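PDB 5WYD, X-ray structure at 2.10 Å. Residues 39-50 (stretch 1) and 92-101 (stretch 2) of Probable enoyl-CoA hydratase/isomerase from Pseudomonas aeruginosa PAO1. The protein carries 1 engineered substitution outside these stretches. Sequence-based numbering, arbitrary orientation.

Stretch 1, residues 39-50: TWDRDSLIGLRQ
Stretch 2, residues 92-101: REMARRFGEA

What fills the apolar centre? Leu45, with chi1 m and chi2 t, points toward stretch 2 and lays CD1 over one face of the Phe98 ring, 3.9 Å from its centroid and only 6° off the normal. Its CD1 also lies 3.7 Å from Arg97 CB, while Leu45 CD2 sits 4.1 Å from Ala101 CB. Phe98 (chi1 -87°, chi2 -72°) turns its edge to the face of Trp40 (m, chi2 103°), with planes at 81° and the five-membered ring centroid 5.8 Å from the Phe98 centroid.

How do the backbones allow this? Residues 42-50 and 92-101 are helical, with phi/psi near -62/-44, and run in broadly the same direction, crossing at 31° with axes 8.8 Å apart at closest. They converge toward their C-terminal ends: the CA atoms of Arg42 and Met94 are 7.2 Å apart, those of Arg49 and Ala101 4.4 Å. The small Ala101 suits this tight passage, its CB 3.4 Å from Leu45 O. Before the first helix, extended Trp40 leads into Asp41, the N-cap, whose OD1 accepts a weak 3.3 Å bond from Asp43 N.

Where does Arg97 fit? Its side chain (m, m, t, chi4 -92°) is a knob among Arg42, Leu45, Ile46 and Arg49. This buries Arg97 NE without a partner, 4.2 Å from Arg42 NH1 and 4.0 Å from Arg49 NH2.

Which charges close the edge? Arg42 (t, t, m, chi4 -100°) reaches Glu93 (t, t) in a salt bridge, NH2 to OE1 at 2.9 Å, with a weak NH1 to OE2 bond at 3.4 Å. Arg49 (t, t, chi3 -25°) holds NH2 2.8 Å from Glu100 OE1, but that oxygen lies over the guanidinium face, so charge alone binds them. In all, 620 Å² is buried.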

# COMPACT_ATOMS: atom_id res chain seq x y z
N THR A 39 -30.85 14.19 -15.47
CA THR A 39 -29.78 13.27 -15.84
C THR A 39 -28.55 14.06 -16.29
O THR A 39 -28.66 15.14 -16.88
CB THR A 39 -30.24 12.29 -16.93
OG1 THR A 39 -29.12 11.55 -17.42
CG2 THR A 39 -30.85 13.04 -18.09
N TRP A 40 -27.38 13.52 -15.96
CA TRP A 40 -26.11 14.15 -16.32
C TRP A 40 -25.85 14.17 -17.81
O TRP A 40 -26.22 13.25 -18.54
CB TRP A 40 -24.94 13.46 -15.64
CG TRP A 40 -24.85 13.80 -14.25
CD1 TRP A 40 -25.21 13.03 -13.21
CD2 TRP A 40 -24.41 15.05 -13.72
NE1 TRP A 40 -25.00 13.71 -12.04
CE2 TRP A 40 -24.51 14.96 -12.33
CE3 TRP A 40 -23.94 16.24 -14.28
CZ2 TRP A 40 -24.16 16.01 -11.49
CZ3 TRP A 40 -23.59 17.28 -13.45
CH2 TRP A 40 -23.70 17.16 -12.07
N ASP A 41 -25.14 15.21 -18.23
CA ASP A 41 -24.81 15.43 -19.62
C ASP A 41 -23.34 15.83 -19.68
O ASP A 41 -22.74 16.21 -18.67
CB ASP A 41 -25.73 16.54 -20.18
CG ASP A 41 -25.51 16.84 -21.64
OD1 ASP A 41 -24.50 16.39 -22.23
OD2 ASP A 41 -26.36 17.58 -22.20
N ARG A 42 -22.75 15.69 -20.87
CA ARG A 42 -21.37 16.13 -21.05
C ARG A 42 -21.20 17.60 -20.76
O ARG A 42 -20.19 18.02 -20.18
CB ARG A 42 -20.94 15.93 -22.48
CG ARG A 42 -19.74 16.80 -22.82
CD ARG A 42 -19.48 16.72 -24.24
NE ARG A 42 -19.28 15.37 -24.67
CZ ARG A 42 -18.09 14.88 -24.86
NH1 ARG A 42 -17.02 15.68 -24.65
NH2 ARG A 42 -18.01 13.63 -25.29
N ASP A 43 -22.14 18.41 -21.24
CA ASP A 43 -22.07 19.84 -21.01
C ASP A 43 -22.11 20.10 -19.51
O ASP A 43 -21.38 20.96 -19.00
CB ASP A 43 -23.24 20.55 -21.74
CG ASP A 43 -22.92 22.00 -22.17
OD1 ASP A 43 -21.92 22.58 -21.71
OD2 ASP A 43 -23.69 22.56 -22.98
N SER A 44 -22.95 19.35 -18.80
CA SER A 44 -23.04 19.46 -17.35
C SER A 44 -21.76 19.00 -16.65
O SER A 44 -21.26 19.68 -15.75
CB SER A 44 -24.28 18.69 -16.88
OG SER A 44 -24.27 17.34 -17.32
N LEU A 45 -21.20 17.86 -17.06
CA LEU A 45 -20.03 17.32 -16.36
C LEU A 45 -18.82 18.23 -16.44
O LEU A 45 -18.10 18.40 -15.44
CB LEU A 45 -19.68 15.94 -16.91
CG LEU A 45 -20.69 14.84 -16.60
CD1 LEU A 45 -20.22 13.53 -17.16
CD2 LEU A 45 -20.83 14.73 -15.12
N ILE A 46 -18.52 18.78 -17.61
CA ILE A 46 -17.36 19.67 -17.69
C ILE A 46 -17.59 20.89 -16.81
O ILE A 46 -16.72 21.27 -16.02
CB ILE A 46 -17.06 20.09 -19.14
CG1 ILE A 46 -16.59 18.89 -19.97
CG2 ILE A 46 -15.99 21.16 -19.14
CD1 ILE A 46 -16.47 19.23 -21.43
N GLY A 47 -18.79 21.47 -16.88
CA GLY A 47 -19.04 22.63 -16.06
C GLY A 47 -18.80 22.30 -14.60
O GLY A 47 -18.10 23.03 -13.90
N LEU A 48 -19.26 21.11 -14.18
CA LEU A 48 -19.11 20.74 -12.79
C LEU A 48 -17.66 20.74 -12.39
O LEU A 48 -17.28 21.41 -11.42
CB LEU A 48 -19.71 19.37 -12.57
CG LEU A 48 -19.43 18.98 -11.13
CD1 LEU A 48 -20.00 20.02 -10.20
CD2 LEU A 48 -19.99 17.59 -10.86
N ARG A 49 -16.81 20.09 -13.18
CA ARG A 49 -15.39 20.15 -12.90
C ARG A 49 -14.92 21.60 -12.92
O ARG A 49 -14.30 22.08 -11.97
CB ARG A 49 -14.62 19.38 -13.95
CG ARG A 49 -13.14 19.49 -13.73
CD ARG A 49 -12.32 19.22 -14.97
NE ARG A 49 -13.01 18.38 -15.93
CZ ARG A 49 -12.88 18.53 -17.24
NH1 ARG A 49 -12.11 19.50 -17.70
NH2 ARG A 49 -13.51 17.72 -18.08
N GLN A 50 -15.29 22.33 -13.95
CA GLN A 50 -14.86 23.71 -14.01
C GLN A 50 -15.42 24.48 -12.85
O GLN A 50 -14.70 25.24 -12.20
CB GLN A 50 -15.32 24.31 -15.33
CG GLN A 50 -14.64 23.69 -16.51
CD GLN A 50 -15.13 24.28 -17.79
OE1 GLN A 50 -16.09 25.03 -17.80
NE2 GLN A 50 -14.44 23.99 -18.87
N ARG A 92 -15.85 5.48 -23.66
CA ARG A 92 -14.59 5.73 -22.99
C ARG A 92 -14.51 7.19 -22.56
O ARG A 92 -14.10 7.49 -21.44
CB ARG A 92 -13.42 5.37 -23.91
CG ARG A 92 -12.04 5.48 -23.25
CD ARG A 92 -11.52 6.92 -23.06
NE ARG A 92 -10.25 6.91 -22.34
CZ ARG A 92 -9.57 8.00 -21.98
NH1 ARG A 92 -10.01 9.22 -22.29
NH2 ARG A 92 -8.44 7.84 -21.31
N GLU A 93 -14.91 8.10 -23.45
CA GLU A 93 -14.82 9.52 -23.15
C GLU A 93 -15.75 9.91 -22.02
O GLU A 93 -15.38 10.71 -21.16
CB GLU A 93 -15.14 10.36 -24.40
CG GLU A 93 -14.95 11.87 -24.23
CD GLU A 93 -15.18 12.57 -25.54
OE1 GLU A 93 -15.89 11.99 -26.39
OE2 GLU A 93 -14.60 13.65 -25.80
N MET A 94 -16.97 9.38 -22.01
CA MET A 94 -17.88 9.79 -20.94
C MET A 94 -17.44 9.20 -19.61
O MET A 94 -17.59 9.85 -18.56
CB MET A 94 -19.33 9.44 -21.26
CG MET A 94 -19.85 9.99 -22.56
SD MET A 94 -19.39 11.70 -22.93
CE MET A 94 -19.99 12.61 -21.50
N ALA A 95 -16.90 7.98 -19.60
CA ALA A 95 -16.42 7.44 -18.34
C ALA A 95 -15.35 8.35 -17.73
O ALA A 95 -15.31 8.54 -16.51
CB ALA A 95 -15.86 6.03 -18.56
N ARG A 96 -14.47 8.91 -18.57
CA ARG A 96 -13.44 9.83 -18.09
C ARG A 96 -14.06 11.07 -17.48
O ARG A 96 -13.67 11.50 -16.39
CB ARG A 96 -12.51 10.17 -19.25
CG ARG A 96 -11.34 11.08 -18.95
CD ARG A 96 -10.24 10.37 -18.20
NE ARG A 96 -9.26 11.35 -17.79
CZ ARG A 96 -7.99 11.09 -17.54
NH1 ARG A 96 -7.17 12.06 -17.17
NH2 ARG A 96 -7.54 9.87 -17.66
N ARG A 97 -15.09 11.62 -18.14
CA ARG A 97 -15.75 12.83 -17.68
C ARG A 97 -16.38 12.65 -16.31
O ARG A 97 -16.29 13.54 -15.45
CB ARG A 97 -16.83 13.24 -18.68
CG ARG A 97 -16.33 13.78 -20.02
CD ARG A 97 -15.38 14.93 -19.83
NE ARG A 97 -14.76 15.34 -21.09
CZ ARG A 97 -13.59 14.89 -21.55
NH1 ARG A 97 -13.12 15.35 -22.70
NH2 ARG A 97 -12.91 13.97 -20.87
N PHE A 98 -17.06 11.52 -16.08
CA PHE A 98 -17.64 11.30 -14.77
C PHE A 98 -16.57 11.25 -13.71
O PHE A 98 -16.69 11.85 -12.64
CB PHE A 98 -18.42 9.99 -14.70
CG PHE A 98 -19.85 10.10 -15.14
CD1 PHE A 98 -20.76 10.75 -14.33
CD2 PHE A 98 -20.31 9.49 -16.29
CE1 PHE A 98 -22.08 10.86 -14.68
CE2 PHE A 98 -21.64 9.56 -16.64
CZ PHE A 98 -22.53 10.27 -15.84
N GLY A 99 -15.49 10.51 -13.99
CA GLY A 99 -14.44 10.41 -13.00
C GLY A 99 -13.84 11.76 -12.70
O GLY A 99 -13.75 12.16 -11.54
N GLU A 100 -13.52 12.52 -13.74
CA GLU A 100 -12.90 13.83 -13.54
C GLU A 100 -13.81 14.76 -12.77
O GLU A 100 -13.39 15.40 -11.80
CB GLU A 100 -12.54 14.47 -14.88
CG GLU A 100 -11.57 13.71 -15.74
CD GLU A 100 -11.35 14.40 -17.08
OE1 GLU A 100 -11.93 15.48 -17.31
OE2 GLU A 100 -10.54 13.90 -17.87
N ALA A 101 -15.07 14.85 -13.20
CA ALA A 101 -15.98 15.77 -12.55
C ALA A 101 -16.23 15.36 -11.11
O ALA A 101 -16.01 16.14 -10.18
CB ALA A 101 -17.29 15.84 -13.34
O HOH W 1 -15.72 15.69 -16.37